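Mitomycin biosynthesis 6-O-methyltransferase (Streptomyces lavendulae, PDB 3GWZ) transfers the methyl group of S-adenosyl-L-methionine to the 6-hydroxyl oxygen of demethylated mitomycins, forming the quinone methoxy group of mitomycins A and B. Local coordinates at residues V207-G212 with Y272-V277; T230-P235 with T264-A269; R72-L77 with H106-A111. All coordinates share one frame; numbering follows the deposited sequence.

Contact 1: residues V207-G212 with Y272-V277; sequences VDIGGG and YLIKHV. With SAH (S-adenosyl-L-homocysteine), chain G.
Val207 and Ile209 grip Leu273 from its two backbone ends, as parallel neighbours in a sheet do. Leu273 N gives its hydrogen to Val207 O at 2.8 Å, and Leu273 O receives Ile209 N at 2.8 Å in a nearly straight bond (171° at the hydrogen). Beside this pairing, the side chains of Val207 and Tyr272 run alongside each other in the same direction, Val207 CB lying 3.7 Å from Tyr272 CD1. Ile209 CD1 touches the same ring carbon, while its CG2 branch meets Ile274 CD1. The phenol oxygen leaves the pair and bonds to Pro266 and Ala269.

Where the strands splay apart, water takes over from direct bonding. A single water accepts from Lys275 N at 2.8 Å and lies within donating distance of Asp208 OD1 and Ile209 O, with more acceptors about it than it has hydrogens, filling the fork between the chains. Asp208 reaches the fork because its CG stands anti to the backbone N (chi1 -165°).

Beyond the fork lies S-adenosyl-L-homocysteine. Its amino N donates to Gly210 O at 2.7 Å and to Lys275 O at 2.9 Å, one carbonyl from each segment. Bends at chi3 and chi4 fold Lys275 back to the ligand's carboxylate, where NZ donates to OXT at 2.7 Å; Glu190 and Ser187 also hold this ammonium. The backbone of Gly211 and Gly212 packs against the ligand's CA. Such a glycine-rich loop after one parallel strand, facing the end of its neighbour, is characteristic of the Rossmann-like class I methyltransferase fold and its cofactor site.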
loop_
_atom_site.group_PDB
_atom_site.type_symbol
_atom_site.label_atom_id
_atom_site.label_comp_id
_atom_site.label_asym_id
_atom_site.label_seq_id
_atom_site.Cartn_x
_atom_site.Cartn_y
_atom_site.Cartn_z
ATOM N N VAL A 207 25.311 11.945 21.146
ATOM C CA VAL A 207 24.033 12.425 21.642
ATOM C C VAL A 207 23.331 13.232 20.548
ATOM O O VAL A 207 23.912 14.172 20.003
ATOM C CB VAL A 207 24.208 13.316 22.882
ATOM C CG1 VAL A 207 22.887 13.961 23.252
ATOM C CG2 VAL A 207 24.771 12.506 24.058
ATOM N N ASP A 208 22.103 12.853 20.210
ATOM C CA ASP A 208 21.337 13.625 19.229
ATOM C C ASP A 208 20.320 14.503 19.931
ATOM O O ASP A 208 19.347 14.016 20.523
ATOM C CB ASP A 208 20.617 12.732 18.209
ATOM C CG ASP A 208 20.136 13.522 16.988
ATOM O OD1 ASP A 208 20.339 14.753 16.961
ATOM O OD2 ASP A 208 19.570 12.920 16.052
ATOM N N ILE A 209 20.551 15.805 19.839
ATOM C CA ILE A 209 19.750 16.785 20.541
ATOM C C ILE A 209 18.547 17.205 19.705
ATOM O O ILE A 209 18.716 17.758 18.627
ATOM C CB ILE A 209 20.592 18.027 20.844
ATOM C CG1 ILE A 209 21.873 17.631 21.587
ATOM C CG2 ILE A 209 19.777 19.042 21.646
ATOM C CD1 ILE A 209 22.984 18.646 21.440
ATOM N N GLY A 210 17.337 16.958 20.207
ATOM C CA GLY A 210 16.133 17.228 19.428
ATOM C C GLY A 210 16.104 16.351 18.184
ATOM O O GLY A 210 15.800 16.818 17.079
ATOM N N GLY A 211 16.407 15.070 18.376
ATOM C CA GLY A 211 16.620 14.140 17.273
ATOM C C GLY A 211 15.383 13.585 16.576
ATOM O O GLY A 211 15.494 12.643 15.784
ATOM N N GLY A 212 14.209 14.152 16.861
ATOM C CA GLY A 212 12.979 13.724 16.195
ATOM C C GLY A 212 12.643 12.261 16.446
ATOM O O GLY A 212 12.698 11.798 17.584
ATOM N N TYR A 272 28.188 15.432 19.737
ATOM C CA TYR A 272 26.816 15.902 19.843
ATOM C C TYR A 272 26.307 16.236 18.450
ATOM O O TYR A 272 27.050 16.770 17.623
ATOM C CB TYR A 272 26.741 17.133 20.748
ATOM C CG TYR A 272 27.052 16.797 22.189
ATOM C CD1 TYR A 272 26.033 16.525 23.088
ATOM C CD2 TYR A 272 28.369 16.709 22.635
ATOM C CE1 TYR A 272 26.307 16.184 24.399
ATOM C CE2 TYR A 272 28.657 16.378 23.952
ATOM C CZ TYR A 272 27.629 16.114 24.826
ATOM O OH TYR A 272 27.905 15.784 26.138
ATOM N N LEU A 273 25.050 15.905 18.183
ATOM C CA LEU A 273 24.468 16.190 16.880
ATOM C C LEU A 273 23.212 17.018 17.088
ATOM O O LEU A 273 22.463 16.784 18.031
ATOM C CB LEU A 273 24.130 14.899 16.135
ATOM C CG LEU A 273 25.297 13.988 15.728
ATOM C CD1 LEU A 273 25.758 13.174 16.913
ATOM C CD2 LEU A 273 24.875 13.067 14.603
ATOM N N ILE A 274 22.996 17.996 16.216
ATOM C CA ILE A 274 21.807 18.845 16.295
ATOM C C ILE A 274 21.395 19.229 14.870
ATOM O O ILE A 274 22.015 20.066 14.232
ATOM C CB ILE A 274 22.036 20.066 17.219
ATOM C CG1 ILE A 274 20.733 20.836 17.458
ATOM C CG2 ILE A 274 23.130 20.993 16.677
ATOM C CD1 ILE A 274 20.805 21.778 18.672
ATOM N N LYS A 275 20.362 18.567 14.366
ATOM C CA LYS A 275 20.003 18.661 12.954
ATOM C C LYS A 275 18.620 19.272 12.811
ATOM O O LYS A 275 17.666 18.764 13.397
ATOM C CB LYS A 275 20.015 17.260 12.316
ATOM C CG LYS A 275 19.543 17.222 10.870
ATOM C CD LYS A 275 19.920 15.911 10.167
ATOM C CE LYS A 275 18.976 14.757 10.517
ATOM N NZ LYS A 275 17.610 14.912 9.925
ATOM N N HIS A 276 18.533 20.358 12.039
ATOM C CA HIS A 276 17.281 21.055 11.771
ATOM C C HIS A 276 16.575 21.454 13.061
ATOM O O HIS A 276 15.344 21.394 13.168
ATOM C CB HIS A 276 16.362 20.209 10.878
ATOM C CG HIS A 276 16.908 19.982 9.504
ATOM N ND1 HIS A 276 17.531 20.978 8.779
ATOM C CD2 HIS A 276 16.922 18.879 8.718
ATOM C CE1 HIS A 276 17.908 20.495 7.608
ATOM N NE2 HIS A 276 17.547 19.224 7.546
ATOM N N VAL A 277 17.368 21.856 14.046
ATOM C CA VAL A 277 16.811 22.344 15.295
ATOM C C VAL A 277 17.076 23.835 15.422
ATOM O O VAL A 277 16.151 24.620 15.630
ATOM C CB VAL A 277 17.361 21.570 16.523
ATOM C CG1 VAL A 277 17.088 22.344 17.829
ATOM C CG2 VAL A 277 16.743 20.182 16.585
HETATM N N SAH G . 16.433 16.422 14.454
HETATM C CA SAH G . 15.159 15.918 13.836
HETATM C CB SAH G . 13.932 16.807 14.121
HETATM C CG SAH G . 14.021 18.272 13.652
HETATM S SD SAH G . 12.487 19.148 13.929
HETATM C C SAH G . 15.346 15.785 12.351
HETATM O O SAH G . 14.552 15.106 11.693
HETATM O OXT SAH G . 16.294 16.338 11.775
HETATM C "C5'" SAH G . 12.880 19.971 15.459
HETATM C "C4'" SAH G . 12.666 19.096 16.712
HETATM O "O4'" SAH G . 12.924 19.808 17.944
HETATM C "C3'" SAH G . 11.271 18.488 16.886
HETATM O "O3'" SAH G . 11.368 17.059 16.775
HETATM C "C2'" SAH G . 10.820 18.865 18.300
HETATM O "O2'" SAH G . 10.208 17.788 19.020
HETATM C "C1'" SAH G . 12.129 19.195 18.980
HETATM N N9 SAH G . 12.026 20.166 20.092
HETATM C C8 SAH G . 11.407 21.367 20.056
HETATM N N7 SAH G . 11.543 22.008 21.245
HETATM C C5 SAH G . 12.278 21.203 22.049
HETATM C C6 SAH G . 12.802 21.273 23.427
HETATM N N6 SAH G . 12.540 22.374 24.171
HETATM N N1 SAH G . 13.523 20.219 23.897
HETATM C C2 SAH G . 13.768 19.139 23.140
HETATM N N3 SAH G . 13.323 19.009 21.871
HETATM C C4 SAH G . 12.592 19.992 21.288
HETATM O O HOH W 1 18.924 16.840 15.992
#

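Contact 2: residues T230-P235 with T264-A269; sequences TLLERP and TIPDGA. With SAH (S-adenosyl-L-homocysteine), chain G.
Leu232 presses a methyl group, CD2, against the carbonyl oxygen Thr264 O at 3.3 Å, and that buried oxygen finds no polar partner anywhere in the model. No hydrogen bond joins strand 230-233 to the loop 264-269, so the meeting is one of apolar surfaces with a single unsatisfied acceptor among them. Leu232 carries most of it: with CG anti to the backbone N (chi1 166°), CD2 also meets Ile265 CD1 at 4.1 Å, the two side chains crossing at about a right angle, and touches Pro266 CD. One step along the same strand face, Thr230 adds a looser methyl contact to the proline ring. Leu257 and helix 283-296 close round this apolar patch.

Beyond Leu232 the strand changes character. Glu233 spreads its carboxylate over the ribose diol of S-adenosyl-L-homocysteine, OE1 receiving O2' at 2.7 Å and OE2 receiving O3' at 2.7 Å. OE1 also accepts Arg234 N, which comes from the anti side and 25° out of the carboxylate plane, while OE2 is further held by Gly212 N. Arg234 lays CG over the adenine face, 3.5 Å from SAH C4, and returns NE to O2' at 2.9 Å; Trp166 and Thr169 fix the outer nitrogens of the guanidinium.

The chemistry thus divides by position: greasy contacts seat the strand against the loop, whereas the acid at its end, accepting from both hydroxyls, is consistent with recognition of a ribose diol and is probably kept ionised by its several donors.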
loop_
_atom_site.group_PDB
_atom_site.type_symbol
_atom_site.label_atom_id
_atom_site.label_comp_id
_atom_site.label_asym_id
_atom_site.label_seq_id
_atom_site.Cartn_x
_atom_site.Cartn_y
_atom_site.Cartn_z
ATOM N N THR A 230 22.511 8.529 22.701
ATOM C CA THR A 230 21.395 8.983 23.501
ATOM C C THR A 230 20.571 9.910 22.635
ATOM O O THR A 230 21.112 10.816 22.004
ATOM C CB THR A 230 21.866 9.766 24.742
ATOM O OG1 THR A 230 22.719 8.936 25.534
ATOM C CG2 THR A 230 20.670 10.210 25.574
ATOM N N LEU A 231 19.269 9.672 22.594
ATOM C CA LEU A 231 18.372 10.555 21.858
ATOM C C LEU A 231 17.563 11.401 22.831
ATOM O O LEU A 231 16.805 10.868 23.641
ATOM C CB LEU A 231 17.422 9.742 20.988
ATOM C CG LEU A 231 16.575 10.723 20.175
ATOM C CD1 LEU A 231 16.693 10.434 18.706
ATOM C CD2 LEU A 231 15.147 10.718 20.663
ATOM N N LEU A 232 17.730 12.717 22.739
ATOM C CA LEU A 232 17.017 13.666 23.584
ATOM C C LEU A 232 15.885 14.310 22.787
ATOM O O LEU A 232 16.128 14.885 21.734
ATOM C CB LEU A 232 17.991 14.746 24.066
ATOM C CG LEU A 232 17.466 16.034 24.707
ATOM C CD1 LEU A 232 16.649 15.732 25.941
ATOM C CD2 LEU A 232 18.636 16.947 25.053
ATOM N N GLU A 233 14.658 14.218 23.295
ATOM C CA GLU A 233 13.489 14.818 22.637
ATOM C C GLU A 233 12.401 15.160 23.652
ATOM O O GLU A 233 12.418 14.664 24.789
ATOM C CB GLU A 233 12.892 13.865 21.583
ATOM C CG GLU A 233 13.286 14.180 20.144
ATOM C CD GLU A 233 12.621 15.433 19.627
ATOM O OE1 GLU A 233 11.718 15.953 20.313
ATOM O OE2 GLU A 233 13.002 15.903 18.540
ATOM N N ARG A 234 11.458 16.002 23.231
ATOM C CA ARG A 234 10.230 16.220 23.990
ATOM C C ARG A 234 9.577 14.871 24.295
ATOM O O ARG A 234 9.550 13.974 23.446
ATOM C CB ARG A 234 9.254 17.093 23.196
ATOM C CG ARG A 234 9.847 18.399 22.694
ATOM C CD ARG A 234 8.749 19.308 22.160
ATOM N NE ARG A 234 8.211 18.848 20.874
ATOM C CZ ARG A 234 7.038 19.235 20.375
ATOM N NH1 ARG A 234 6.254 20.054 21.073
ATOM N NH2 ARG A 234 6.630 18.786 19.191
ATOM N N PRO A 235 9.039 14.726 25.509
ATOM C CA PRO A 235 8.549 13.428 25.994
ATOM C C PRO A 235 7.682 12.625 25.011
ATOM O O PRO A 235 7.949 11.433 24.827
ATOM C CB PRO A 235 7.758 13.807 27.252
ATOM C CG PRO A 235 8.494 14.999 27.783
ATOM C CD PRO A 235 8.983 15.765 26.558
ATOM N N THR A 264 18.441 20.758 29.678
ATOM C CA THR A 264 19.265 19.561 29.808
ATOM C C THR A 264 20.018 19.185 28.539
ATOM O O THR A 264 19.434 19.113 27.456
ATOM C CB THR A 264 18.394 18.356 30.205
ATOM O OG1 THR A 264 17.653 18.674 31.390
ATOM C CG2 THR A 264 19.249 17.120 30.447
ATOM N N ILE A 265 21.319 18.941 28.683
ATOM C CA ILE A 265 22.112 18.282 27.651
ATOM C C ILE A 265 23.004 17.272 28.358
ATOM O O ILE A 265 23.782 17.654 29.225
ATOM C CB ILE A 265 23.030 19.267 26.901
ATOM C CG1 ILE A 265 22.214 20.359 26.204
ATOM C CG2 ILE A 265 23.883 18.523 25.886
ATOM C CD1 ILE A 265 21.441 19.873 24.997
ATOM N N PRO A 266 22.889 15.980 28.004
ATOM C CA PRO A 266 23.714 14.954 28.657
ATOM C C PRO A 266 25.191 15.308 28.601
ATOM O O PRO A 266 25.719 15.656 27.541
ATOM C CB PRO A 266 23.453 13.704 27.816
ATOM C CG PRO A 266 22.088 13.922 27.248
ATOM C CD PRO A 266 21.966 15.404 27.015
ATOM N N ASP A 267 25.859 15.194 29.742
ATOM C CA ASP A 267 27.236 15.625 29.864
ATOM C C ASP A 267 28.253 14.583 29.375
ATOM O O ASP A 267 28.063 13.374 29.537
ATOM C CB ASP A 267 27.516 16.017 31.321
ATOM C CG ASP A 267 28.951 16.423 31.550
ATOM O OD1 ASP A 267 29.357 17.495 31.048
ATOM O OD2 ASP A 267 29.675 15.670 32.238
ATOM N N GLY A 268 29.327 15.069 28.758
ATOM C CA GLY A 268 30.496 14.255 28.484
ATOM C C GLY A 268 30.457 13.237 27.355
ATOM O O GLY A 268 31.166 12.237 27.417
ATOM N N ALA A 269 29.657 13.475 26.319
ATOM C CA ALA A 269 29.695 12.593 25.149
ATOM C C ALA A 269 30.808 13.009 24.191
ATOM O O ALA A 269 31.255 14.151 24.215
ATOM C CB ALA A 269 28.341 12.590 24.425
HETATM N N SAH G . 16.433 16.422 14.454
HETATM C CA SAH G . 15.159 15.918 13.836
HETATM C CB SAH G . 13.932 16.807 14.121
HETATM C CG SAH G . 14.021 18.272 13.652
HETATM S SD SAH G . 12.487 19.148 13.929
HETATM C C SAH G . 15.346 15.785 12.351
HETATM O O SAH G . 14.552 15.106 11.693
HETATM O OXT SAH G . 16.294 16.338 11.775
HETATM C "C5'" SAH G . 12.880 19.971 15.459
HETATM C "C4'" SAH G . 12.666 19.096 16.712
HETATM O "O4'" SAH G . 12.924 19.808 17.944
HETATM C "C3'" SAH G . 11.271 18.488 16.886
HETATM O "O3'" SAH G . 11.368 17.059 16.775
HETATM C "C2'" SAH G . 10.820 18.865 18.300
HETATM O "O2'" SAH G . 10.208 17.788 19.020
HETATM C "C1'" SAH G . 12.129 19.195 18.980
HETATM N N9 SAH G . 12.026 20.166 20.092
HETATM C C8 SAH G . 11.407 21.367 20.056
HETATM N N7 SAH G . 11.543 22.008 21.245
HETATM C C5 SAH G . 12.278 21.203 22.049
HETATM C C6 SAH G . 12.802 21.273 23.427
HETATM N N6 SAH G . 12.540 22.374 24.171
HETATM N N1 SAH G . 13.523 20.219 23.897
HETATM C C2 SAH G . 13.768 19.139 23.140
HETATM N N3 SAH G . 13.323 19.009 21.871
HETATM C C4 SAH G . 12.592 19.992 21.288
#

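Contact 3: residues R72-L77 with H106-A111; sequences RTATAL and HDDLFA
Phe110 pairs with Arg72 across the small antiparallel sheet of a winged-helix domain, the fold of the dimerisation region in this methyltransferase family. The two form a hydrogen-bonded pair: Arg72 N donates to Phe110 O at 3.0 Å, and Phe110 N returns a bond to Arg72 O at 2.9 Å. Both side chains leave the sheet on the same face. Phe110 holds CG anti to its carbonyl carbon (chi1 -68°), which brings CE2 within 4.1 Å of Ala74 CB, and Leu92 of helix 85-97 also packs on the ring. Arg72 instead carries its charge outward, to a salt bridge with Glu243 of the second subunit.

Asp108, third of the large contributors, belongs to the type I' turn from His106 to Leu109 in the wing. Its carbonyl oxygen accepts Ala74 N at 3.2 Å and receives a CH contact from Thr73 CA at 3.1 Å, joining the turn to the place where strand 72-73 gives way to helix 74-81. Its carboxylate swings to the same helix start, OD2 lying 3.5 Å from Ala74 CB, and is salt-bridged to Arg89. Arginine and helix N terminus together would be expected to favour the ionised acid.

Thr73 is the N-cap of that helix, OG1 accepting Ala76 N at 2.9 Å. With the hydroxyl set between the backbone N and the carbonyl carbon (chi1 68°), the methyl is left to the wing, and Thr73 CG2 rests 3.7 Å from Leu109 CD2.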
loop_
_atom_site.group_PDB
_atom_site.type_symbol
_atom_site.label_atom_id
_atom_site.label_comp_id
_atom_site.label_asym_id
_atom_site.label_seq_id
_atom_site.Cartn_x
_atom_site.Cartn_y
_atom_site.Cartn_z
ATOM N N ARG A 72 -10.507 4.901 -12.472
ATOM C CA ARG A 72 -11.817 4.868 -11.828
ATOM C C ARG A 72 -12.595 6.107 -12.229
ATOM O O ARG A 72 -12.006 7.139 -12.566
ATOM C CB ARG A 72 -11.680 4.828 -10.307
ATOM C CG ARG A 72 -10.798 3.699 -9.783
ATOM C CD ARG A 72 -11.549 2.380 -9.663
ATOM N NE ARG A 72 -10.612 1.283 -9.439
ATOM C CZ ARG A 72 -10.931 -0.007 -9.453
ATOM N NH1 ARG A 72 -12.182 -0.386 -9.677
ATOM N NH2 ARG A 72 -9.993 -0.916 -9.239
ATOM N N THR A 73 -13.914 6.010 -12.192
ATOM C CA THR A 73 -14.756 7.140 -12.544
ATOM C C THR A 73 -14.838 8.147 -11.398
ATOM O O THR A 73 -14.660 7.795 -10.224
ATOM C CB THR A 73 -16.183 6.688 -12.899
ATOM O OG1 THR A 73 -16.830 6.186 -11.724
ATOM C CG2 THR A 73 -16.163 5.602 -13.987
ATOM N N ALA A 74 -15.109 9.400 -11.744
ATOM C CA ALA A 74 -15.365 10.422 -10.736
ATOM C C ALA A 74 -16.504 9.967 -9.825
ATOM O O ALA A 74 -16.465 10.180 -8.619
ATOM C CB ALA A 74 -15.704 11.754 -11.399
ATOM N N THR A 75 -17.519 9.329 -10.407
ATOM C CA THR A 75 -18.624 8.781 -9.625
ATOM C C THR A 75 -18.118 7.838 -8.543
ATOM O O THR A 75 -18.448 7.992 -7.365
ATOM C CB THR A 75 -19.635 8.015 -10.513
ATOM O OG1 THR A 75 -20.161 8.897 -11.510
ATOM C CG2 THR A 75 -20.781 7.471 -9.668
ATOM N N ALA A 76 -17.311 6.863 -8.949
ATOM C CA ALA A 76 -16.816 5.843 -8.026
ATOM C C ALA A 76 -15.867 6.441 -6.987
ATOM O O ALA A 76 -15.933 6.102 -5.804
ATOM C CB ALA A 76 -16.124 4.729 -8.790
ATOM N N LEU A 77 -14.979 7.324 -7.434
ATOM C CA LEU A 77 -14.072 8.000 -6.521
ATOM C C LEU A 77 -14.838 8.849 -5.502
ATOM O O LEU A 77 -14.466 8.909 -4.330
ATOM C CB LEU A 77 -13.063 8.851 -7.296
ATOM C CG LEU A 77 -12.073 8.085 -8.171
ATOM C CD1 LEU A 77 -11.310 9.054 -9.068
ATOM C CD2 LEU A 77 -11.107 7.254 -7.318
ATOM N N HIS A 106 -12.725 9.756 -21.564
ATOM C CA HIS A 106 -13.871 8.913 -21.901
ATOM C C HIS A 106 -14.398 8.175 -20.678
ATOM O O HIS A 106 -13.643 7.861 -19.752
ATOM C CB HIS A 106 -13.523 7.914 -23.014
ATOM C CG HIS A 106 -12.497 6.890 -22.621
ATOM N ND1 HIS A 106 -12.827 5.706 -21.996
ATOM C CD2 HIS A 106 -11.152 6.869 -22.778
ATOM C CE1 HIS A 106 -11.730 5.002 -21.783
ATOM N NE2 HIS A 106 -10.699 5.687 -22.245
ATOM N N ASP A 107 -15.700 7.921 -20.673
ATOM C CA ASP A 107 -16.326 7.101 -19.643
ATOM C C ASP A 107 -16.159 7.671 -18.229
ATOM O O ASP A 107 -16.313 6.957 -17.240
ATOM C CB ASP A 107 -15.802 5.659 -19.743
ATOM C CG ASP A 107 -16.219 4.986 -21.047
ATOM O OD1 ASP A 107 -17.429 4.750 -21.230
ATOM O OD2 ASP A 107 -15.350 4.723 -21.900
ATOM N N ASP A 108 -15.856 8.962 -18.145
ATOM C CA ASP A 108 -15.714 9.646 -16.859
ATOM C C ASP A 108 -14.533 9.101 -16.062
ATOM O O ASP A 108 -14.500 9.197 -14.833
ATOM C CB ASP A 108 -17.002 9.540 -16.036
ATOM C CG ASP A 108 -17.044 10.541 -14.885
ATOM O OD1 ASP A 108 -16.463 11.637 -15.038
ATOM O OD2 ASP A 108 -17.648 10.239 -13.830
ATOM N N LEU A 109 -13.556 8.544 -16.767
ATOM C CA LEU A 109 -12.420 7.892 -16.122
ATOM C C LEU A 109 -11.239 8.810 -15.828
ATOM O O LEU A 109 -10.910 9.698 -16.610
ATOM C CB LEU A 109 -11.931 6.727 -16.983
ATOM C CG LEU A 109 -12.885 5.540 -17.051
ATOM C CD1 LEU A 109 -12.389 4.551 -18.090
ATOM C CD2 LEU A 109 -12.998 4.889 -15.682
ATOM N N PHE A 110 -10.597 8.568 -14.692
ATOM C CA PHE A 110 -9.350 9.224 -14.349
ATOM C C PHE A 110 -8.333 8.174 -13.931
ATOM O O PHE A 110 -8.710 7.106 -13.458
ATOM C CB PHE A 110 -9.580 10.237 -13.224
ATOM C CG PHE A 110 -10.414 11.403 -13.641
ATOM C CD1 PHE A 110 -9.815 12.566 -14.095
ATOM C CD2 PHE A 110 -11.795 11.331 -13.608
ATOM C CE1 PHE A 110 -10.588 13.654 -14.491
ATOM C CE2 PHE A 110 -12.565 12.401 -14.002
ATOM C CZ PHE A 110 -11.957 13.565 -14.448
ATOM N N ALA A 111 -7.051 8.475 -14.112
ATOM C CA ALA A 111 -5.991 7.506 -13.827
ATOM C C ALA A 111 -4.821 8.127 -13.084
ATOM O O ALA A 111 -4.597 9.333 -13.146
ATOM C CB ALA A 111 -5.489 6.868 -15.118
#

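Followed from the N terminus, the chain first closes a loop at contact 3, where 106-111 returns to 72-77 after two helices and ties the wing to the helical part of the dimerisation domain. It then runs into the methyltransferase domain, where contact 1 opens at 207-212 and closes only at 272-277. Contact 2, between 230-235 and 264-269, is nested within that loop. Contacts 1 and 2 both reach one sheet, strands 205-209 and 228-233 being neighbours in it, and both border the same cofactor; their centres lie about 9 Å apart. Contact 3 stands in series, its centre about 46 Å from that of contact 1, on the opposite side of the chain's centre.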